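PDB 4MY0: GCN5-related N-acetyltransferase from Kribbella flavida, which binds acetyl-CoA and probably transfers its acetyl group to an amino group of a substrate, perhaps an aminoglycoside. Local coordinates for residues T355-L360 / G364-G369; A302-L307 / V371-L376; W320-A325 / T379-A384; W280-L285 / A350-T355. All coordinates share one frame; numbering follows the deposited sequence.

Contact 1 of 4, residues T355-L360 / G364-G369; sequences TPLAAL and GLVTGG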
loop_
_atom_site.group_PDB
_atom_site.type_symbol
_atom_site.label_atom_id
_atom_site.label_comp_id
_atom_site.label_asym_id
_atom_site.label_seq_id
_atom_site.Cartn_x
_atom_site.Cartn_y
_atom_site.Cartn_z
ATOM N N THR C 355 36.687 -4.324 -11.031
ATOM C CA THR C 355 36.510 -3.931 -9.630
ATOM C C THR C 355 37.834 -3.352 -9.098
ATOM O O THR C 355 38.894 -3.937 -9.301
ATOM C CB THR C 355 36.054 -5.141 -8.786
ATOM O OG1 THR C 355 34.905 -5.737 -9.404
ATOM C CG2 THR C 355 35.702 -4.737 -7.349
ATOM N N PRO C 356 37.781 -2.187 -8.429
ATOM C CA PRO C 356 39.009 -1.530 -7.936
ATOM C C PRO C 356 39.800 -2.415 -6.967
ATOM O O PRO C 356 39.200 -3.145 -6.164
ATOM C CB PRO C 356 38.485 -0.293 -7.180
ATOM C CG PRO C 356 37.071 -0.089 -7.650
ATOM C CD PRO C 356 36.556 -1.440 -8.081
ATOM N N LEU C 357 41.127 -2.342 -7.031
ATOM C CA LEU C 357 41.969 -3.174 -6.184
ATOM C C LEU C 357 41.749 -2.859 -4.706
ATOM O O LEU C 357 41.779 -3.761 -3.865
ATOM C CB LEU C 357 43.450 -3.011 -6.546
ATOM C CG LEU C 357 44.079 -4.092 -7.433
ATOM C CD1 LEU C 357 44.137 -5.443 -6.730
ATOM C CD2 LEU C 357 43.307 -4.213 -8.715
ATOM N N ALA C 358 41.531 -1.583 -4.395
ATOM C CA ALA C 358 41.251 -1.178 -3.021
ATOM C C ALA C 358 40.099 -1.998 -2.425
ATOM O O ALA C 358 40.196 -2.503 -1.302
ATOM C CB ALA C 358 40.935 0.301 -2.962
ATOM N N ALA C 359 39.014 -2.135 -3.182
ATOM C CA ALA C 359 37.859 -2.899 -2.717
ATOM C C ALA C 359 38.161 -4.384 -2.555
ATOM O O ALA C 359 37.657 -5.026 -1.626
ATOM C CB ALA C 359 36.667 -2.702 -3.657
ATOM N N LEU C 360 38.956 -4.937 -3.473
ATOM C CA LEU C 360 39.299 -6.357 -3.428
ATOM C C LEU C 360 40.181 -6.687 -2.227
ATOM O O LEU C 360 40.101 -7.784 -1.660
ATOM C CB LEU C 360 40.019 -6.778 -4.710
ATOM C CG LEU C 360 39.212 -6.620 -5.991
ATOM C CD1 LEU C 360 40.022 -7.097 -7.167
ATOM C CD2 LEU C 360 37.917 -7.402 -5.877
ATOM N N GLY C 364 39.203 -8.873 1.127
ATOM C CA GLY C 364 40.050 -10.045 1.347
ATOM C C GLY C 364 40.193 -10.985 0.143
ATOM O O GLY C 364 40.684 -12.109 0.267
ATOM N N LEU C 365 39.766 -10.532 -1.031
ATOM C CA LEU C 365 39.739 -11.395 -2.216
ATOM C C LEU C 365 41.085 -11.396 -2.909
ATOM O O LEU C 365 41.374 -12.230 -3.769
ATOM C CB LEU C 365 38.659 -10.913 -3.190
ATOM C CG LEU C 365 37.286 -11.575 -3.052
ATOM C CD1 LEU C 365 37.024 -12.011 -1.634
ATOM C CD2 LEU C 365 36.189 -10.662 -3.566
ATOM N N VAL C 366 41.915 -10.448 -2.502
ATOM C CA VAL C 366 43.199 -10.212 -3.124
ATOM C C VAL C 366 44.193 -9.890 -2.000
ATOM O O VAL C 366 43.870 -9.125 -1.090
ATOM C CB VAL C 366 43.054 -9.033 -4.098
ATOM C CG1 VAL C 366 44.238 -8.117 -4.034
ATOM C CG2 VAL C 366 42.760 -9.532 -5.509
ATOM N N THR C 367 45.388 -10.477 -2.052
ATOM C CA THR C 367 46.349 -10.354 -0.949
ATOM C C THR C 367 47.796 -10.199 -1.458
ATOM O O THR C 367 48.138 -10.701 -2.527
ATOM C CB THR C 367 46.211 -11.569 0.026
ATOM O OG1 THR C 367 46.557 -11.185 1.357
ATOM C CG2 THR C 367 47.072 -12.730 -0.401
ATOM N N GLY C 368 48.629 -9.476 -0.711
ATOM C CA GLY C 368 50.036 -9.321 -1.050
ATOM C C GLY C 368 50.367 -8.438 -2.249
ATOM O O GLY C 368 49.498 -7.758 -2.809
ATOM N N GLY C 369 51.643 -8.433 -2.634
ATOM C CA GLY C 369 52.083 -7.699 -3.810
ATOM C C GLY C 369 52.294 -6.214 -3.577
ATOM O O GLY C 369 51.713 -5.634 -2.656
#
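With chi1 at -62°, Leu360 holds CG anti to its carbonyl carbon, and the side chain runs beside Val366. The two side chains slant past each other: Leu360 CB and Val366 CB come within 3.8 Å, and Val366 CG2 reaches over to Leu360 CD1 at 4.0 Å. One helical turn earlier, Leu357 contributes only its end. Leu357 CD1 meets Val366 CG1 at 3.8 Å, the two side chains crossing at about a right angle, so the two methyl branches of Val366 are divided between the two leucines. The polar part of the contact centres on one carbonyl oxygen. Leu365 N donates to Leu360 O across 2.8 Å, and Val366 N adds a weak, bent bond of 3.3 Å to the same atom. Gly364, with its positive phi, makes this a Schellman motif: the helix 357-362 is closed off and the chain turns back beside its last turn. The motif belongs to the sterol carrier protein-like domain, where the turn leads directly into the short strand 366-367 at the border of the domain's five-stranded mixed sheet. Leu365 CB lies 3.8 Å from Leu360 O, while Leu365 CD2 is only loosely set against Leu360 CD2. Val366 also rests on Leu341 and Leu343 of the adjoining strand, and Leu357 shares Leu341 with it. Leu265 of a second subunit packs against both Leu360 and Leu365.

Contact 2 of 4, residues A302-L307 / V371-L376; sequences AEVDLL and VASDRL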
loop_
_atom_site.group_PDB
_atom_site.type_symbol
_atom_site.label_atom_id
_atom_site.label_comp_id
_atom_site.label_asym_id
_atom_site.label_seq_id
_atom_site.Cartn_x
_atom_site.Cartn_y
_atom_site.Cartn_z
ATOM N N ALA C 302 50.858 -2.107 -18.918
ATOM C CA ALA C 302 51.085 -2.795 -17.652
ATOM C C ALA C 302 51.880 -4.075 -17.827
ATOM O O ALA C 302 51.572 -4.894 -18.691
ATOM C CB ALA C 302 49.761 -3.098 -16.974
ATOM N N GLU C 303 52.903 -4.236 -16.995
ATOM C CA GLU C 303 53.641 -5.489 -16.886
ATOM C C GLU C 303 53.621 -5.859 -15.412
ATOM O O GLU C 303 54.279 -5.208 -14.602
ATOM C CB GLU C 303 55.087 -5.312 -17.343
ATOM C CG GLU C 303 55.247 -4.714 -18.737
ATOM C CD GLU C 303 54.920 -5.694 -19.853
ATOM O OE1 GLU C 303 54.817 -5.255 -21.018
ATOM O OE2 GLU C 303 54.776 -6.902 -19.574
ATOM N N VAL C 304 52.862 -6.894 -15.063
ATOM C CA VAL C 304 52.597 -7.224 -13.667
ATOM C C VAL C 304 52.441 -8.725 -13.518
ATOM O O VAL C 304 51.766 -9.359 -14.331
ATOM C CB VAL C 304 51.256 -6.596 -13.190
ATOM C CG1 VAL C 304 50.937 -7.032 -11.777
ATOM C CG2 VAL C 304 51.301 -5.084 -13.266
ATOM N N ASP C 305 53.034 -9.294 -12.474
ATOM C CA ASP C 305 52.791 -10.706 -12.169
ATOM C C ASP C 305 51.523 -10.912 -11.328
ATOM O O ASP C 305 51.157 -10.063 -10.510
ATOM C CB ASP C 305 54.012 -11.333 -11.481
ATOM C CG ASP C 305 55.079 -11.805 -12.478
ATOM O OD1 ASP C 305 55.033 -11.394 -13.662
ATOM O OD2 ASP C 305 55.973 -12.588 -12.073
ATOM N N LEU C 306 50.851 -12.040 -11.553
ATOM C CA LEU C 306 49.697 -12.447 -10.760
ATOM C C LEU C 306 49.930 -13.872 -10.283
ATOM O O LEU C 306 50.353 -14.729 -11.067
ATOM C CB LEU C 306 48.431 -12.431 -11.611
ATOM C CG LEU C 306 48.087 -11.119 -12.299
ATOM C CD1 LEU C 306 46.806 -11.271 -13.102
ATOM C CD2 LEU C 306 47.957 -10.004 -11.259
ATOM N N LEU C 307 49.659 -14.126 -9.008
ATOM C CA LEU C 307 49.691 -15.489 -8.490
ATOM C C LEU C 307 48.248 -15.954 -8.315
ATOM O O LEU C 307 47.519 -15.434 -7.472
ATOM C CB LEU C 307 50.461 -15.575 -7.167
ATOM C CG LEU C 307 50.516 -16.975 -6.553
ATOM C CD1 LEU C 307 51.148 -17.969 -7.536
ATOM C CD2 LEU C 307 51.260 -16.972 -5.232
ATOM N N VAL C 371 52.119 -2.153 -3.906
ATOM C CA VAL C 371 51.145 -1.104 -4.203
ATOM C C VAL C 371 51.224 -0.617 -5.659
ATOM O O VAL C 371 50.205 -0.262 -6.264
ATOM C CB VAL C 371 51.329 0.093 -3.229
ATOM C CG1 VAL C 371 52.766 0.614 -3.273
ATOM C CG2 VAL C 371 50.336 1.206 -3.532
ATOM N N ALA C 372 52.432 -0.623 -6.218
ATOM C CA ALA C 372 52.661 -0.190 -7.593
ATOM C C ALA C 372 51.972 -1.091 -8.622
ATOM O O ALA C 372 51.584 -0.629 -9.695
ATOM C CB ALA C 372 54.167 -0.095 -7.881
ATOM N N SER C 373 51.827 -2.376 -8.302
ATOM C CA SER C 373 51.088 -3.286 -9.173
ATOM C C SER C 373 49.615 -2.886 -9.237
ATOM O O SER C 373 48.994 -2.952 -10.300
ATOM C CB SER C 373 51.217 -4.734 -8.692
ATOM O OG SER C 373 52.553 -5.190 -8.792
ATOM N N ASP C 374 49.071 -2.464 -8.092
ATOM C CA ASP C 374 47.660 -2.081 -7.975
ATOM C C ASP C 374 47.260 -1.000 -8.972
ATOM O O ASP C 374 46.212 -1.085 -9.612
ATOM C CB ASP C 374 47.353 -1.588 -6.556
ATOM C CG ASP C 374 47.205 -2.721 -5.556
ATOM O OD1 ASP C 374 46.577 -2.495 -4.496
ATOM O OD2 ASP C 374 47.708 -3.834 -5.826
ATOM N N ARG C 375 48.103 0.016 -9.102
ATOM C CA ARG C 375 47.822 1.124 -10.008
ATOM C C ARG C 375 47.836 0.689 -11.473
ATOM O O ARG C 375 46.959 1.082 -12.245
ATOM C CB ARG C 375 48.800 2.276 -9.770
ATOM C CG ARG C 375 48.448 3.124 -8.562
ATOM C CD ARG C 375 49.310 4.374 -8.473
ATOM N NE ARG C 375 50.658 4.075 -8.005
ATOM C CZ ARG C 375 50.998 3.981 -6.723
ATOM N NH1 ARG C 375 52.251 3.706 -6.385
ATOM N NH2 ARG C 375 50.084 4.160 -5.777
ATOM N N LEU C 376 48.826 -0.118 -11.850
ATOM C CA LEU C 376 48.891 -0.669 -13.206
ATOM C C LEU C 376 47.646 -1.508 -13.535
ATOM O O LEU C 376 46.973 -1.281 -14.545
ATOM C CB LEU C 376 50.160 -1.512 -13.397
ATOM C CG LEU C 376 51.503 -0.848 -13.740
ATOM C CD1 LEU C 376 51.385 0.662 -13.951
ATOM C CD2 LEU C 376 52.549 -1.168 -12.686
HETATM O O HOH W 1 52.062 -8.621 -8.420
#
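Val304 and Leu376 make the main apolar contact between the strand 302-307 and the helix 371-376. Val304 has CG1 anti to its backbone N (chi1 176°), which splits its two methyls between two helix residues one turn apart. Val304 CG2 lies 3.8 Å from Leu376 CB, with Leu376 CD2 a little farther away, and Val304 CG1 is 3.9 Å from Ser373 CB. Ala302 CB also meets Leu376 CB, at 3.9 Å, so the beta carbon of the leucine sits against two strand residues that project from the same side of the sheet. What touches here is mostly the root of the leucine rather than its tip.

The polar element is slight and runs through solvent. A water donates a hydrogen bond of 2.7 Å to Asp305 O, and its second link, to Ser373 OG, is weak and long at 3.5 Å. The bridge between strand and helix is therefore weak on the serine side.

The segment axes approach to 8.6 Å and their directions differ by 125°, which sets the helix steeply aslant to the strand, more against its direction than with it. This is helix-on-sheet packing in the sterol carrier protein-like domain. Next along the helix, Leu377 continues the apolar row over Val304 and Leu306. The strand itself is flanked within the sheet by 318-325 and 341-344, and Asp374 of the helix is salt-bridged to Arg361 of the helix 357-362.

Contact 3 of 4, residues W320-A325 / T379-A384; sequences WHLSVA and TAFGGA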
loop_
_atom_site.group_PDB
_atom_site.type_symbol
_atom_site.label_atom_id
_atom_site.label_comp_id
_atom_site.label_asym_id
_atom_site.label_seq_id
_atom_site.Cartn_x
_atom_site.Cartn_y
_atom_site.Cartn_z
ATOM N N TRP C 320 51.622 -16.109 -13.156
ATOM C CA TRP C 320 51.489 -15.645 -14.517
ATOM C C TRP C 320 52.008 -14.220 -14.641
ATOM O O TRP C 320 52.015 -13.462 -13.672
ATOM C CB TRP C 320 50.012 -15.674 -14.907
ATOM C CG TRP C 320 49.401 -17.040 -14.890
ATOM C CD1 TRP C 320 48.765 -17.644 -13.841
ATOM C CD2 TRP C 320 49.343 -17.965 -15.981
ATOM N NE1 TRP C 320 48.328 -18.891 -14.213
ATOM C CE2 TRP C 320 48.670 -19.112 -15.523
ATOM C CE3 TRP C 320 49.803 -17.938 -17.303
ATOM C CZ2 TRP C 320 48.442 -20.225 -16.344
ATOM C CZ3 TRP C 320 49.584 -19.045 -18.116
ATOM C CH2 TRP C 320 48.909 -20.172 -17.636
ATOM N N HIS C 321 52.460 -13.866 -15.835
ATOM C CA HIS C 321 52.815 -12.491 -16.137
ATOM C C HIS C 321 51.764 -11.888 -17.070
ATOM O O HIS C 321 51.422 -12.468 -18.108
ATOM C CB HIS C 321 54.197 -12.411 -16.780
ATOM C CG HIS C 321 54.574 -11.025 -17.194
ATOM N ND1 HIS C 321 54.929 -10.050 -16.286
ATOM C CD2 HIS C 321 54.610 -10.438 -18.412
ATOM C CE1 HIS C 321 55.183 -8.924 -16.928
ATOM N NE2 HIS C 321 54.997 -9.133 -18.220
ATOM N N LEU C 322 51.221 -10.740 -16.678
ATOM C CA LEU C 322 50.258 -10.032 -17.515
ATOM C C LEU C 322 50.945 -8.887 -18.267
ATOM O O LEU C 322 51.555 -8.000 -17.657
ATOM C CB LEU C 322 49.096 -9.504 -16.673
ATOM C CG LEU C 322 48.046 -8.659 -17.408
ATOM C CD1 LEU C 322 47.204 -9.512 -18.349
ATOM C CD2 LEU C 322 47.163 -7.925 -16.410
ATOM N N SER C 323 50.849 -8.920 -19.594
ATOM C CA SER C 323 51.410 -7.874 -20.445
ATOM C C SER C 323 50.256 -7.164 -21.141
ATOM O O SER C 323 49.460 -7.803 -21.845
ATOM C CB SER C 323 52.348 -8.489 -21.489
ATOM O OG SER C 323 53.080 -7.491 -22.183
ATOM N N VAL C 324 50.141 -5.855 -20.918
ATOM C CA VAL C 324 49.097 -5.062 -21.561
ATOM C C VAL C 324 49.704 -3.877 -22.286
ATOM O O VAL C 324 50.447 -3.099 -21.690
ATOM C CB VAL C 324 48.083 -4.527 -20.562
ATOM C CG1 VAL C 324 47.090 -3.623 -21.277
ATOM C CG2 VAL C 324 47.354 -5.680 -19.859
ATOM N N ALA C 325 49.395 -3.746 -23.573
ATOM C CA ALA C 325 49.868 -2.612 -24.372
ATOM C C ALA C 325 48.995 -2.458 -25.607
ATOM O O ALA C 325 48.605 -3.459 -26.220
ATOM C CB ALA C 325 51.317 -2.805 -24.777
ATOM N N THR C 379 44.242 0.641 -13.957
ATOM C CA THR C 379 44.037 1.315 -15.246
ATOM C C THR C 379 43.889 0.351 -16.436
ATOM O O THR C 379 43.061 0.574 -17.318
ATOM C CB THR C 379 45.131 2.366 -15.527
ATOM O OG1 THR C 379 46.421 1.752 -15.455
ATOM C CG2 THR C 379 45.051 3.479 -14.498
ATOM N N ALA C 380 44.689 -0.712 -16.448
ATOM C CA ALA C 380 44.566 -1.774 -17.451
ATOM C C ALA C 380 43.128 -2.285 -17.590
ATOM O O ALA C 380 42.564 -2.307 -18.687
ATOM C CB ALA C 380 45.493 -2.932 -17.099
ATOM N N PHE C 381 42.539 -2.699 -16.472
ATOM C CA PHE C 381 41.188 -3.250 -16.490
ATOM C C PHE C 381 40.129 -2.162 -16.354
ATOM O O PHE C 381 38.934 -2.448 -16.282
ATOM C CB PHE C 381 41.026 -4.303 -15.390
ATOM C CG PHE C 381 41.821 -5.565 -15.635
ATOM C CD1 PHE C 381 41.289 -6.596 -16.397
ATOM C CD2 PHE C 381 43.102 -5.714 -15.108
ATOM C CE1 PHE C 381 42.020 -7.767 -16.622
ATOM C CE2 PHE C 381 43.835 -6.879 -15.327
ATOM C CZ PHE C 381 43.292 -7.907 -16.084
ATOM N N GLY C 382 40.571 -0.911 -16.326
ATOM C CA GLY C 382 39.651 0.205 -16.218
ATOM C C GLY C 382 38.806 0.416 -17.460
ATOM O O GLY C 382 39.023 -0.223 -18.490
ATOM N N GLY C 383 37.841 1.325 -17.366
ATOM C CA GLY C 383 36.981 1.630 -18.493
ATOM C C GLY C 383 35.559 1.757 -18.002
ATOM O O GLY C 383 35.330 1.900 -16.802
ATOM N N ALA C 384 34.600 1.697 -18.920
ATOM C CA ALA C 384 33.193 1.819 -18.543
ATOM C C ALA C 384 32.761 0.678 -17.615
ATOM O O ALA C 384 33.234 -0.457 -17.736
ATOM C CB ALA C 384 32.312 1.874 -19.779
#
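The Phe381 ring meets Leu322 at its far end: Leu322 CD2 lies 3.7 Å from Phe381 CE2 and 3.9 Å from Phe381 CZ. The methyl approaches the ring obliquely, and the two side chains reach toward each other from opposite directions. Phe296 adds an aromatic partner, its ring and that of Phe381 forming an edge-to-face pair, while Ile291 of the helix 287-293 touches both Leu322 and Phe381. Leu322 gets there because its CG stands anti to the backbone N (chi1 176°), carrying the branched end out from the strand toward the ring.

Beside this pair, Val324 CG2 sits more loosely over Ala380 CB, 4.3 Å away. Both strand residues project from the same side of 320-325, and they take up the end of the helix 371-380 and the turn just after it. The contact thus joins the second strand of the sterol carrier protein-like sheet to the place where the chain leaves its last helix.

All four touching residues are buried and all the contacts between them are carbon to carbon. Between these two segments the hold is one of shape and hydrophobic burial, without polar bonds.

Contact 4 of 4, residues W280-L285 / A350-T355; sequences WMLRLL and ALYAGT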
loop_
_atom_site.group_PDB
_atom_site.type_symbol
_atom_site.label_atom_id
_atom_site.label_comp_id
_atom_site.label_asym_id
_atom_site.label_seq_id
_atom_site.Cartn_x
_atom_site.Cartn_y
_atom_site.Cartn_z
ATOM N N TRP C 280 25.132 -9.365 -11.396
ATOM C CA TRP C 280 25.421 -10.692 -11.917
ATOM C C TRP C 280 26.858 -11.083 -11.605
ATOM O O TRP C 280 27.714 -10.217 -11.399
ATOM C CB TRP C 280 25.143 -10.763 -13.426
ATOM C CG TRP C 280 25.653 -9.587 -14.197
ATOM C CD1 TRP C 280 24.949 -8.474 -14.539
ATOM C CD2 TRP C 280 26.970 -9.419 -14.746
ATOM N NE1 TRP C 280 25.747 -7.616 -15.266
ATOM C CE2 TRP C 280 26.992 -8.179 -15.411
ATOM C CE3 TRP C 280 28.126 -10.212 -14.758
ATOM C CZ2 TRP C 280 28.144 -7.693 -16.068
ATOM C CZ3 TRP C 280 29.269 -9.736 -15.416
ATOM C CH2 TRP C 280 29.269 -8.490 -16.055
HETATM N N MSE C 281 27.120 -12.387 -11.566
HETATM C CA MSE C 281 28.445 -12.878 -11.205
HETATM C C MSE C 281 29.219 -13.360 -12.409
HETATM O O MSE C 281 28.627 -13.685 -13.435
HETATM C CB MSE C 281 28.348 -14.007 -10.193
HETATM C CG MSE C 281 27.978 -13.518 -8.807
HETATM SE SE MSE C 281 27.997 -15.005 -7.552
HETATM C CE MSE C 281 27.921 -13.949 -5.915
ATOM N N LEU C 282 30.542 -13.414 -12.254
ATOM C CA LEU C 282 31.460 -13.788 -13.322
ATOM C C LEU C 282 32.470 -14.788 -12.779
ATOM O O LEU C 282 32.851 -14.708 -11.606
ATOM C CB LEU C 282 32.217 -12.547 -13.792
ATOM C CG LEU C 282 33.248 -12.749 -14.894
ATOM C CD1 LEU C 282 32.530 -13.167 -16.170
ATOM C CD2 LEU C 282 34.057 -11.471 -15.112
ATOM N N ARG C 283 32.895 -15.731 -13.613
ATOM C CA ARG C 283 34.044 -16.574 -13.277
ATOM C C ARG C 283 34.948 -16.766 -14.499
ATOM O O ARG C 283 34.445 -16.947 -15.608
ATOM C CB ARG C 283 33.590 -17.946 -12.772
ATOM C CG ARG C 283 34.718 -18.748 -12.120
ATOM C CD ARG C 283 34.476 -20.266 -12.165
ATOM N NE ARG C 283 35.176 -20.943 -11.068
ATOM C CZ ARG C 283 36.492 -21.156 -11.030
ATOM N NH1 ARG C 283 37.272 -20.747 -12.026
ATOM N NH2 ARG C 283 37.037 -21.774 -9.986
ATOM N N LEU C 284 36.266 -16.722 -14.311
ATOM C CA LEU C 284 37.177 -17.096 -15.398
ATOM C C LEU C 284 37.398 -18.621 -15.405
ATOM O O LEU C 284 37.707 -19.218 -14.368
ATOM C CB LEU C 284 38.526 -16.376 -15.291
ATOM C CG LEU C 284 38.647 -14.848 -15.276
ATOM C CD1 LEU C 284 39.871 -14.410 -16.057
ATOM C CD2 LEU C 284 37.399 -14.106 -15.751
ATOM N N LEU C 285 37.230 -19.247 -16.566
ATOM C CA LEU C 285 37.479 -20.685 -16.709
ATOM C C LEU C 285 38.830 -20.993 -17.366
ATOM O O LEU C 285 39.422 -22.051 -17.119
ATOM C CB LEU C 285 36.376 -21.340 -17.540
ATOM C CG LEU C 285 34.935 -21.070 -17.128
ATOM C CD1 LEU C 285 33.988 -21.797 -18.064
ATOM C CD2 LEU C 285 34.729 -21.507 -15.694
ATOM N N ALA C 350 36.618 -10.705 -10.330
ATOM C CA ALA C 350 36.290 -9.315 -10.011
ATOM C C ALA C 350 37.312 -8.343 -10.631
ATOM O O ALA C 350 36.941 -7.286 -11.158
ATOM C CB ALA C 350 36.196 -9.114 -8.506
ATOM N N LEU C 351 38.593 -8.700 -10.572
ATOM C CA LEU C 351 39.635 -7.887 -11.202
ATOM C C LEU C 351 39.403 -7.779 -12.714
ATOM O O LEU C 351 39.505 -6.689 -13.296
ATOM C CB LEU C 351 41.020 -8.481 -10.920
ATOM C CG LEU C 351 42.184 -7.887 -11.705
ATOM C CD1 LEU C 351 42.415 -6.466 -11.259
ATOM C CD2 LEU C 351 43.476 -8.716 -11.579
ATOM N N TYR C 352 39.069 -8.910 -13.340
ATOM C CA TYR C 352 38.786 -8.966 -14.778
ATOM C C TYR C 352 37.618 -8.056 -15.127
ATOM O O TYR C 352 37.565 -7.481 -16.219
ATOM C CB TYR C 352 38.454 -10.405 -15.182
ATOM C CG TYR C 352 38.279 -10.638 -16.671
ATOM C CD1 TYR C 352 39.350 -11.060 -17.450
ATOM C CD2 TYR C 352 37.039 -10.469 -17.294
ATOM C CE1 TYR C 352 39.207 -11.284 -18.809
ATOM C CE2 TYR C 352 36.877 -10.708 -18.663
ATOM C CZ TYR C 352 37.976 -11.117 -19.406
ATOM O OH TYR C 352 37.863 -11.356 -20.758
ATOM N N ALA C 353 36.682 -7.930 -14.193
ATOM C CA ALA C 353 35.493 -7.115 -14.407
ATOM C C ALA C 353 35.727 -5.629 -14.131
ATOM O O ALA C 353 34.811 -4.827 -14.300
ATOM C CB ALA C 353 34.336 -7.627 -13.540
ATOM N N GLY C 354 36.928 -5.270 -13.677
ATOM C CA GLY C 354 37.249 -3.881 -13.376
ATOM C C GLY C 354 36.954 -3.406 -11.952
ATOM O O GLY C 354 36.972 -2.210 -11.675
ATOM N N THR C 355 36.687 -4.324 -11.031
ATOM C CA THR C 355 36.510 -3.931 -9.630
ATOM C C THR C 355 37.834 -3.352 -9.098
ATOM O O THR C 355 38.894 -3.937 -9.301
ATOM C CB THR C 355 36.054 -5.141 -8.786
ATOM O OG1 THR C 355 34.905 -5.737 -9.404
ATOM C CG2 THR C 355 35.702 -4.737 -7.349
#
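Tyr352 lies against Leu284 and Leu282 where the last turn of the helix 345-352 meets the strand 274-284, a junction between the sterol carrier protein-like and GNAT acetyltransferase parts of the chain. Just beyond it the helix is closed by a Schellman motif at Gly354, with Thr355 N bonded back to Ala350 O at 3.0 Å.

The tyrosine extends its ring with CG anti to the backbone N (chi1 -174°), which lays the ring across the two leucines. In Leu284, CG is anti to the carbonyl carbon (chi1 -58°), a turn that presents both methyls to the ring. Leu284 CD2 stands over one face of the Tyr352 ring, 4.0 Å from its centroid and 24° off the ring normal, a CH-pi contact. Leu284 CD1 lies 3.7 Å from Tyr352 CD1. Leu282 meets the tyrosine at about a right angle; Leu282 CD2 is 3.8 Å from Tyr352 CD2 and also reaches Ala353 CB at 4.2 Å.

Trp75 and Arg294 add an edge-to-face ring and a cation-pi partner to the same tyrosine, whose hydroxyl bonds Ala290 O. Arg283, whose CB points away from the helix, instead ties down the strand's end: while NH2 is salt-bridged to Asp310, Arg283 NH1 donates to Leu284 O at 2.8 Å, the oxygen lying close to the guanidinium plane.

Contacts 1, 2 and 3 belong to the sterol carrier protein-like domain and reach one five-stranded sheet, whereas contact 4 joins that domain to the GNAT part and lies nearest the centre of the chain. Contacts 1, 3 and 4 are buried, contact 2 only partly so. Contacts 2 and 3 share the helix 371-380 and the neighbouring strands 302-309 and 318-325; contact 2 is the wetter, contact 3 wholly apolar. Contact 1 differs in having backbone hydrogen bonds across it. It meets contact 4 through Thr355, which both contain, and through Leu357 packed on Leu351. Phe381 of contact 3 lies against the backbone at Leu351 and Tyr352, so contacts 3 and 4 adjoin.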